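Putative TetR-family transcriptional regulator (Streptomyces coelicolor, PDB 2HXO) probably binds regulatory DNA through a helix-turn-helix domain and controls transcription, as a two-chain member of the TetR family. Local coordinates at residues D85-A90 with V136-V141. Sequence-based numbering, arbitrary orientation.
Sequences DSPQDA and VQAMGV
Gln88 and Met139 meet through bends in both side chains: the glutamine folds at its second torsion (chi2 86°), which carries the amide across, while the selenomethionine runs extended to SE and then turns (chi3 70°), laying its methyl beside that amide. NE2 of Gln88 comes within 3.6 Å of CE of Met139, and CD of Gln88 lies 4.1 Å from SE of Met139, so the amide lies across the CG-SE-CE end by van der Waals contact. Pro87 supplies the apolar half, with its CB 3.7 Å from CG of Met139 and its CG 3.6 Å from CB of Ala138. With the amide cut away by an alanine here, in place of Gln88, CE and SE of Met139 would probably lose their neighbour on this side, and the methyl would be freer to turn. Helix 214-230 adjoins the same pair, through Thr230 on both side chains and Ile229 on Met139.

Ser86 is the N-cap of helix 87-104: Ser86 N donates to OD2 of Asp89 at 3.0 Å, and a weak return bond runs from Asp89 N to Ser86 OG. Beyond helix 124-138, Gly140 is the first residue to leave helical geometry; at its positive phi (78°) a CB would press on Met139 O. Bonds from Gly140 N to Gln137 O and, weakly, Val141 N to Val136 O complete a Schellman motif. The first turn after a capping box thus packs on the residues just before a Schellman glycine, at the surface of the all-helical TetR C-terminal domain.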
ATOM      1  N   ASP A  85      -9.668  24.710  10.310  1.00 27.79           N
ATOM      2  CA  ASP A  85      -9.678  23.259  10.115  1.00 31.39           C
ATOM      3  C   ASP A  85     -11.012  22.585  10.323  1.00 31.35           C
ATOM      4  O   ASP A  85     -11.699  22.779  11.324  1.00 31.49           O
ATOM      5  CB  ASP A  85      -8.630  22.563  10.992  1.00 32.51           C
ATOM      6  CG  ASP A  85      -7.221  22.628  10.392  1.00 33.85           C
ATOM      7  OD1 ASP A  85      -7.052  23.120   9.243  1.00 34.19           O
ATOM      8  OD2 ASP A  85      -6.284  22.180  11.074  1.00 35.91           O
ATOM      9  N   SER A  86     -11.362  21.813   9.311  1.00 34.28           N
ATOM     10  CA  SER A  86     -12.564  21.006   9.253  1.00 34.25           C
ATOM     11  C   SER A  86     -12.109  19.556   9.461  1.00 32.68           C
ATOM     12  O   SER A  86     -10.918  19.284   9.574  1.00 30.45           O
ATOM     13  CB  SER A  86     -13.190  21.147   7.874  1.00 34.99           C
ATOM     14  OG  SER A  86     -12.400  20.498   6.902  1.00 36.38           O
ATOM     15  N   PRO A  87     -13.055  18.607   9.522  1.00 32.50           N
ATOM     16  CA  PRO A  87     -12.674  17.205   9.713  1.00 31.48           C
ATOM     17  C   PRO A  87     -11.808  16.728   8.562  1.00 31.07           C
ATOM     18  O   PRO A  87     -10.865  15.967   8.753  1.00 29.71           O
ATOM     19  CB  PRO A  87     -14.017  16.497   9.767  1.00 31.32           C
ATOM     20  CG  PRO A  87     -14.865  17.529  10.466  1.00 33.09           C
ATOM     21  CD  PRO A  87     -14.503  18.780   9.710  1.00 30.41           C
ATOM     22  N   GLN A  88     -12.135  17.201   7.364  1.00 31.97           N
ATOM     23  CA  GLN A  88     -11.393  16.828   6.168  1.00 33.78           C
ATOM     24  C   GLN A  88      -9.938  17.289   6.214  1.00 34.56           C
ATOM     25  O   GLN A  88      -9.039  16.539   5.806  1.00 34.50           O
ATOM     26  CB  GLN A  88     -12.104  17.357   4.915  1.00 33.60           C
ATOM     27  CG  GLN A  88     -13.362  16.556   4.541  1.00 31.82           C
ATOM     28  CD  GLN A  88     -14.639  17.014   5.260  1.00 35.04           C
ATOM     29  OE1 GLN A  88     -14.593  17.609   6.346  1.00 33.66           O
ATOM     30  NE2 GLN A  88     -15.792  16.722   4.655  1.00 32.33           N
ATOM     31  N   ASP A  89      -9.711  18.508   6.714  1.00 34.34           N
ATOM     32  CA  ASP A  89      -8.364  19.055   6.846  1.00 33.30           C
ATOM     33  C   ASP A  89      -7.595  18.235   7.859  1.00 33.25           C
ATOM     34  O   ASP A  89      -6.420  17.930   7.654  1.00 33.44           O
ATOM     35  CB  ASP A  89      -8.383  20.504   7.351  1.00 33.14           C
ATOM     36  CG  ASP A  89      -9.017  21.446   6.384  1.00 32.62           C
ATOM     37  OD1 ASP A  89      -8.648  21.390   5.204  1.00 35.35           O
ATOM     38  OD2 ASP A  89      -9.879  22.252   6.794  1.00 33.86           O
ATOM     39  N   ALA A  90      -8.257  17.906   8.966  1.00 32.03           N
ATOM     40  CA  ALA A  90      -7.626  17.136  10.017  1.00 32.63           C
ATOM     41  C   ALA A  90      -7.174  15.780   9.452  1.00 34.38           C
ATOM     42  O   ALA A  90      -6.066  15.321   9.723  1.00 35.83           O
ATOM     43  CB  ALA A  90      -8.586  16.960  11.180  1.00 32.51           C
ATOM     44  N   VAL A 136     -14.258  11.103  10.989  1.00 31.17           N
ATOM     45  CA  VAL A 136     -15.315  10.426  10.251  1.00 30.41           C
ATOM     46  C   VAL A 136     -16.636  10.662  10.978  1.00 30.54           C
ATOM     47  O   VAL A 136     -17.659  10.937  10.358  1.00 30.73           O
ATOM     48  CB  VAL A 136     -15.024   8.906  10.146  1.00 30.33           C
ATOM     49  CG1 VAL A 136     -16.268   8.152   9.759  1.00 29.23           C
ATOM     50  CG2 VAL A 136     -13.925   8.672   9.117  1.00 29.49           C
ATOM     51  N   GLN A 137     -16.616  10.555  12.296  1.00 30.70           N
ATOM     52  CA  GLN A 137     -17.825  10.805  13.077  1.00 33.76           C
ATOM     53  C   GLN A 137     -18.227  12.280  12.927  1.00 32.71           C
ATOM     54  O   GLN A 137     -19.395  12.594  12.745  1.00 33.59           O
ATOM     55  CB  GLN A 137     -17.594  10.511  14.563  1.00 35.06           C
ATOM     56  CG  GLN A 137     -17.094   9.123  14.873  1.00 37.44           C
ATOM     57  CD  GLN A 137     -16.965   8.882  16.368  1.00 38.20           C
ATOM     58  OE1 GLN A 137     -16.187   9.540  17.051  1.00 37.52           O
ATOM     59  NE2 GLN A 137     -17.746   7.935  16.883  1.00 40.93           N
ATOM     60  N   ALA A 138     -17.257  13.184  12.986  1.00 32.54           N
ATOM     61  CA  ALA A 138     -17.569  14.608  12.852  1.00 32.86           C
ATOM     62  C   ALA A 138     -18.188  14.893  11.477  1.00 32.84           C
ATOM     63  O   ALA A 138     -18.936  15.851  11.306  1.00 31.04           O
ATOM     64  CB  ALA A 138     -16.303  15.448  13.052  1.00 32.27           C
HETATM   65  N   MSE A 139     -17.875  14.049  10.500  1.00 32.69           N
HETATM   66  CA  MSE A 139     -18.402  14.220   9.154  1.00 33.97           C
HETATM   67  C   MSE A 139     -19.846  13.723   9.018  1.00 34.47           C
HETATM   68  O   MSE A 139     -20.439  13.782   7.941  1.00 32.74           O
HETATM   69  CB  MSE A 139     -17.505  13.502   8.150  1.00 33.97           C
HETATM   70  CG  MSE A 139     -16.233  14.246   7.850  1.00 33.05           C
HETATM   71 SE   MSE A 139     -14.904  13.239   6.895  1.00 36.21          SE
HETATM   72  CE  MSE A 139     -15.764  13.124   5.199  1.00 31.22           C
ATOM     73  N   GLY A 140     -20.415  13.234  10.111  1.00 34.39           N
ATOM     74  CA  GLY A 140     -21.791  12.762  10.054  1.00 36.19           C
ATOM     75  C   GLY A 140     -21.978  11.386   9.418  1.00 36.06           C
ATOM     76  O   GLY A 140     -23.047  11.069   8.904  1.00 34.41           O
ATOM     77  N   VAL A 141     -20.930  10.576   9.425  1.00 36.10           N
ATOM     78  CA  VAL A 141     -21.012   9.240   8.853  1.00 37.44           C
ATOM     79  C   VAL A 141     -21.793   8.305   9.790  1.00 37.82           C
ATOM     80  O   VAL A 141     -21.476   8.191  10.971  1.00 37.26           O
ATOM     81  CB  VAL A 141     -19.601   8.641   8.631  1.00 37.02           C
ATOM     82  CG1 VAL A 141     -19.715   7.165   8.215  1.00 32.53           C
ATOM     83  CG2 VAL A 141     -18.830   9.460   7.591  1.00 34.35           C
TER